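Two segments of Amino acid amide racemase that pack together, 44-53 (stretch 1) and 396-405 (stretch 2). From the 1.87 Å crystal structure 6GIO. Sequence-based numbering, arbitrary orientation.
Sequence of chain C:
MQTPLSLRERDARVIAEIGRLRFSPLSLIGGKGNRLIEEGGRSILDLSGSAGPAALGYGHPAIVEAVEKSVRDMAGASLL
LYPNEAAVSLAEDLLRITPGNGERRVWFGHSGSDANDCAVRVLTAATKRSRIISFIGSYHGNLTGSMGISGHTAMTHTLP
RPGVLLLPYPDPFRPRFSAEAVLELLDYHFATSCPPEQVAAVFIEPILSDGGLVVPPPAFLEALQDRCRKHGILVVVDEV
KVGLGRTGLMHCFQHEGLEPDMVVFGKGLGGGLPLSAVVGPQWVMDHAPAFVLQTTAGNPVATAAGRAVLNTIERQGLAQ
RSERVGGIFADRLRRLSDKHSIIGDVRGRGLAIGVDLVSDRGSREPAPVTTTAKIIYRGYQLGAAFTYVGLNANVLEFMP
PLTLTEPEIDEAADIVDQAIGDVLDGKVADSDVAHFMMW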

ATOM      1  N   ILE C  44      28.008  -1.701  -5.358  1.00 31.80           N
ATOM      2  CA  ILE C  44      27.570  -3.041  -5.790  1.00 28.94           C
ATOM      3  C   ILE C  44      26.722  -2.958  -7.057  1.00 27.50           C
ATOM      4  O   ILE C  44      25.825  -2.151  -7.132  1.00 25.71           O
ATOM      5  CB  ILE C  44      26.715  -3.686  -4.700  1.00 27.72           C
ATOM      6  CG1 ILE C  44      27.452  -3.645  -3.351  1.00 29.88           C
ATOM      7  CG2 ILE C  44      26.308  -5.122  -5.071  1.00 28.62           C
ATOM      8  CD1 ILE C  44      28.791  -4.332  -3.352  1.00 30.51           C
ATOM      9  N   LEU C  45      26.999  -3.805  -8.042  1.00 28.01           N
ATOM     10  CA  LEU C  45      26.197  -3.836  -9.266  1.00 27.55           C
ATOM     11  C   LEU C  45      24.821  -4.451  -8.965  1.00 26.31           C
ATOM     12  O   LEU C  45      24.734  -5.554  -8.457  1.00 26.08           O
ATOM     13  CB  LEU C  45      26.927  -4.609 -10.371  1.00 25.43           C
ATOM     14  CG  LEU C  45      26.133  -4.747 -11.685  1.00 27.17           C
ATOM     15  CD1 LEU C  45      25.720  -3.406 -12.280  1.00 26.93           C
ATOM     16  CD2 LEU C  45      26.904  -5.542 -12.733  1.00 27.03           C
ATOM     17  N   ASP C  46      23.741  -3.738  -9.289  1.00 27.95           N
ATOM     18  CA  ASP C  46      22.429  -4.220  -8.929  1.00 26.93           C
ATOM     19  C   ASP C  46      21.790  -4.996 -10.054  1.00 26.76           C
ATOM     20  O   ASP C  46      21.213  -4.426 -10.965  1.00 27.42           O
ATOM     21  CB  ASP C  46      21.481  -3.112  -8.452  1.00 28.55           C
ATOM     22  CG  ASP C  46      20.144  -3.693  -7.891  1.00 29.59           C
ATOM     23  OD1 ASP C  46      20.200  -4.812  -7.308  1.00 26.62           O
ATOM     24  OD2 ASP C  46      19.064  -3.045  -8.037  1.00 30.35           O
ATOM     25  N   LEU C  47      21.829  -6.317  -9.923  1.00 25.72           N
ATOM     26  CA  LEU C  47      21.111  -7.200 -10.844  1.00 26.14           C
ATOM     27  C   LEU C  47      19.718  -7.582 -10.330  1.00 25.67           C
ATOM     28  O   LEU C  47      18.942  -8.220 -11.037  1.00 26.38           O
ATOM     29  CB  LEU C  47      21.947  -8.439 -11.066  1.00 26.63           C
ATOM     30  CG  LEU C  47      23.380  -8.163 -11.522  1.00 27.99           C
ATOM     31  CD1 LEU C  47      24.195  -9.450 -11.520  1.00 27.46           C
ATOM     32  CD2 LEU C  47      23.360  -7.519 -12.897  1.00 27.26           C
ATOM     33  N   SER C  48      19.405  -7.170  -9.110  1.00 24.18           N
ATOM     34  CA  SER C  48      18.085  -7.370  -8.531  1.00 27.64           C
ATOM     35  C   SER C  48      17.015  -6.350  -8.906  1.00 27.40           C
ATOM     36  O   SER C  48      15.840  -6.679  -8.817  1.00 25.70           O
ATOM     37  CB  SER C  48      18.188  -7.442  -7.004  1.00 26.25           C
ATOM     38  OG  SER C  48      18.255  -6.171  -6.407  1.00 27.72           O
ATOM     39  N   GLY C  49      17.412  -5.132  -9.298  1.00 26.06           N
ATOM     40  CA  GLY C  49      16.483  -4.017  -9.470  1.00 26.43           C
ATOM     41  C   GLY C  49      15.562  -3.793  -8.263  1.00 25.77           C
ATOM     42  O   GLY C  49      14.406  -3.334  -8.428  1.00 27.09           O
ATOM     43  N   SER C  50      16.075  -4.090  -7.055  1.00 23.99           N
ATOM     44  CA  SER C  50      15.291  -4.109  -5.827  1.00 26.30           C
ATOM     45  C   SER C  50      13.982  -4.925  -6.036  1.00 27.82           C
ATOM     46  O   SER C  50      12.948  -4.596  -5.462  1.00 28.87           O
ATOM     47  CB  SER C  50      15.020  -2.686  -5.303  1.00 28.09           C
ATOM     48  OG  SER C  50      16.179  -2.084  -4.721  1.00 29.22           O
ATOM     49  N   ALA C  51      14.081  -5.994  -6.840  1.00 27.32           N
ATOM     50  CA  ALA C  51      12.980  -6.887  -7.201  1.00 32.18           C
ATOM     51  C   ALA C  51      12.099  -6.423  -8.369  1.00 34.18           C
ATOM     52  O   ALA C  51      11.157  -7.144  -8.763  1.00 37.51           O
ATOM     53  CB  ALA C  51      12.110  -7.218  -5.981  1.00 33.97           C
ATOM     54  N   GLY C  52      12.396  -5.263  -8.941  1.00 32.46           N
ATOM     55  CA  GLY C  52      11.630  -4.747 -10.072  1.00 32.12           C
ATOM     56  C   GLY C  52      11.371  -3.239 -10.029  1.00 30.49           C
ATOM     57  O   GLY C  52      11.329  -2.593 -11.067  1.00 28.78           O
ATOM     58  N   PRO C  53      11.203  -2.677  -8.830  1.00 28.50           N
ATOM     59  CA  PRO C  53      10.908  -1.257  -8.743  1.00 28.82           C
ATOM     60  C   PRO C  53      11.938  -0.365  -9.446  1.00 26.67           C
ATOM     61  O   PRO C  53      11.546   0.550 -10.148  1.00 24.61           O
ATOM     62  CB  PRO C  53      10.857  -1.016  -7.241  1.00 28.79           C
ATOM     63  CG  PRO C  53      10.310  -2.290  -6.702  1.00 29.35           C
ATOM     64  CD  PRO C  53      10.992  -3.347  -7.529  1.00 29.34           C
ATOM     65  N   LEU C 396      18.124 -18.675  -9.706  1.00 23.51           N
ATOM     66  CA  LEU C 396      18.710 -17.368  -9.579  1.00 22.41           C
ATOM     67  C   LEU C 396      17.861 -16.427 -10.403  1.00 23.66           C
ATOM     68  O   LEU C 396      17.525 -16.730 -11.548  1.00 23.65           O
ATOM     69  CB  LEU C 396      20.150 -17.345 -10.084  1.00 23.35           C
ATOM     70  CG  LEU C 396      21.144 -18.311  -9.446  1.00 23.57           C
ATOM     71  CD1 LEU C 396      22.503 -18.079 -10.038  1.00 23.78           C
ATOM     72  CD2 LEU C 396      21.145 -18.210  -7.947  1.00 23.83           C
ATOM     73  N   GLU C 397      17.511 -15.291  -9.805  1.00 25.80           N
ATOM     74  CA  GLU C 397      16.712 -14.249 -10.460  1.00 27.11           C
ATOM     75  C   GLU C 397      17.573 -13.020 -10.818  1.00 25.08           C
ATOM     76  O   GLU C 397      18.323 -12.496  -9.963  1.00 24.50           O
ATOM     77  CB  GLU C 397      15.571 -13.787  -9.529  1.00 30.17           C
ATOM     78  CG  GLU C 397      14.854 -12.556 -10.065  1.00 33.28           C
ATOM     79  CD  GLU C 397      13.565 -12.244  -9.337  1.00 36.96           C
ATOM     80  OE1 GLU C 397      13.533 -11.347  -8.490  1.00 39.24           O
ATOM     81  OE2 GLU C 397      12.565 -12.880  -9.645  1.00 43.35           O
ATOM     82  N   PHE C 398      17.460 -12.585 -12.070  1.00 23.07           N
ATOM     83  CA  PHE C 398      18.131 -11.374 -12.565  1.00 22.33           C
ATOM     84  C   PHE C 398      17.076 -10.452 -13.157  1.00 23.74           C
ATOM     85  O   PHE C 398      16.465 -10.747 -14.213  1.00 23.52           O
ATOM     86  CB  PHE C 398      19.222 -11.707 -13.589  1.00 23.82           C
ATOM     87  CG  PHE C 398      20.306 -12.601 -13.033  1.00 23.94           C
ATOM     88  CD1 PHE C 398      21.233 -12.116 -12.140  1.00 25.93           C
ATOM     89  CD2 PHE C 398      20.350 -13.927 -13.357  1.00 25.08           C
ATOM     90  CE1 PHE C 398      22.213 -12.943 -11.575  1.00 26.01           C
ATOM     91  CE2 PHE C 398      21.327 -14.759 -12.807  1.00 27.34           C
ATOM     92  CZ  PHE C 398      22.266 -14.270 -11.915  1.00 25.20           C
ATOM     93  N   MET C 399      16.839  -9.359 -12.441  1.00 21.99           N
ATOM     94  CA  MET C 399      15.847  -8.345 -12.807  1.00 24.67           C
ATOM     95  C   MET C 399      16.529  -6.997 -12.771  1.00 22.72           C
ATOM     96  O   MET C 399      16.129  -6.131 -12.023  1.00 23.34           O
ATOM     97  CB  MET C 399      14.699  -8.371 -11.778  1.00 25.36           C
ATOM     98  CG  MET C 399      13.871  -9.649 -11.867  1.00 26.98           C
ATOM     99  SD  MET C 399      12.733  -9.602 -13.272  1.00 29.21           S
ATOM    100  CE  MET C 399      11.573  -8.367 -12.742  1.00 31.68           C
ATOM    101  N   PRO C 400      17.618  -6.832 -13.532  1.00 24.55           N
ATOM    102  CA  PRO C 400      18.363  -5.581 -13.355  1.00 23.18           C
ATOM    103  C   PRO C 400      17.589  -4.369 -13.893  1.00 22.63           C
ATOM    104  O   PRO C 400      16.665  -4.538 -14.714  1.00 21.31           O
ATOM    105  CB  PRO C 400      19.640  -5.808 -14.171  1.00 25.45           C
ATOM    106  CG  PRO C 400      19.288  -6.844 -15.197  1.00 26.50           C
ATOM    107  CD  PRO C 400      18.225  -7.703 -14.563  1.00 26.82           C
ATOM    108  N   PRO C 401      18.017  -3.148 -13.508  1.00 21.40           N
ATOM    109  CA  PRO C 401      17.486  -1.944 -14.151  1.00 21.74           C
ATOM    110  C   PRO C 401      17.592  -2.043 -15.681  1.00 22.94           C
ATOM    111  O   PRO C 401      18.555  -2.639 -16.223  1.00 25.03           O
ATOM    112  CB  PRO C 401      18.388  -0.852 -13.610  1.00 21.51           C
ATOM    113  CG  PRO C 401      18.894  -1.383 -12.312  1.00 21.00           C
ATOM    114  CD  PRO C 401      19.120  -2.830 -12.586  1.00 20.56           C
ATOM    115  N   LEU C 402      16.589  -1.530 -16.363  1.00 21.93           N
ATOM    116  CA  LEU C 402      16.536  -1.562 -17.801  1.00 23.34           C
ATOM    117  C   LEU C 402      17.683  -0.752 -18.411  1.00 25.53           C
ATOM    118  O   LEU C 402      17.979  -0.862 -19.601  1.00 26.66           O
ATOM    119  CB  LEU C 402      15.199  -0.976 -18.263  1.00 23.37           C
ATOM    120  CG  LEU C 402      13.951  -1.770 -17.843  1.00 25.12           C
ATOM    121  CD1 LEU C 402      12.723  -1.356 -18.667  1.00 26.20           C
ATOM    122  CD2 LEU C 402      14.168  -3.252 -17.995  1.00 25.47           C
ATOM    123  N   THR C 403      18.314   0.069 -17.575  1.00 24.55           N
ATOM    124  CA  THR C 403      19.441   0.880 -17.980  1.00 25.95           C
ATOM    125  C   THR C 403      20.776   0.158 -17.861  1.00 26.23           C
ATOM    126  O   THR C 403      21.827   0.780 -18.010  1.00 24.80           O
ATOM    127  CB  THR C 403      19.491   2.147 -17.101  1.00 24.39           C
ATOM    128  OG1 THR C 403      19.374   1.762 -15.733  1.00 22.36           O
ATOM    129  CG2 THR C 403      18.310   3.084 -17.469  1.00 24.25           C
ATOM    130  N   LEU C 404      20.737  -1.144 -17.606  1.00 27.08           N
ATOM    131  CA  LEU C 404      21.943  -1.948 -17.516  1.00 26.00           C
ATOM    132  C   LEU C 404      22.816  -1.766 -18.779  1.00 26.92           C
ATOM    133  O   LEU C 404      22.328  -1.871 -19.917  1.00 24.41           O
ATOM    134  CB  LEU C 404      21.584  -3.419 -17.305  1.00 24.32           C
ATOM    135  CG  LEU C 404      22.747  -4.351 -16.938  1.00 25.55           C
ATOM    136  CD1 LEU C 404      23.267  -4.102 -15.525  1.00 25.69           C
ATOM    137  CD2 LEU C 404      22.338  -5.805 -17.126  1.00 27.95           C
ATOM    138  N   THR C 405      24.104  -1.480 -18.576  1.00 27.01           N
ATOM    139  CA  THR C 405      25.019  -1.248 -19.739  1.00 29.80           C
ATOM    140  C   THR C 405      25.681  -2.541 -20.218  1.00 29.61           C
ATOM    141  O   THR C 405      25.697  -3.557 -19.505  1.00 29.88           O
ATOM    142  CB  THR C 405      26.112  -0.203 -19.429  1.00 27.68           C
ATOM    143  OG1 THR C 405      27.016  -0.710 -18.447  1.00 25.07           O
ATOM    144  CG2 THR C 405      25.491   1.072 -18.927  1.00 28.10           C
TER
HETATM  145  O   HOH W   1      15.096  -9.359  -8.576  1.00 44.78           O

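A single direct hydrogen bond joins these two segments, although their backbones come very close: the CA atoms of Leu47 and Pro400 are 4.1 Å apart. In that bond Met399 N donates to Leu47 O over 2.8 Å, with an N-H...O angle of 138°. Leu47 O also lies 3.6 Å from Phe398 CA, with an angle of 133° at the hydrogen, a CA-H...O contact. Leu47 O is 3.1 Å from Pro400 N, but a proline nitrogen has no hydrogen to share. The carbonyl oxygen Asp46 O sits 3.1 Å from Pro401 CD and is buried with no polar partner in the model.

At Gly49 the absence of a side chain permits the approach. An ideal CB would fall 2.3 Å from Met399 O, a clash; instead Gly49 CA lies 3.3 Å from that oxygen. Gly49 N is 3.2 Å from Met399 O, yet the angle is too poor for a hydrogen bond. A water supplements the direct link, donating to Ser48 O (2.8 Å) and to Glu397 OE1 (2.5 Å).

Apolar packing centres on Leu47, the residue most covered by the opposing stretch. Leu47 CB meets the edge of the Phe398 ring, 3.9 Å from Phe398 CD1, while Leu47 CD2 lies 4.3 Å from both Pro400 CB and Leu404 CD1.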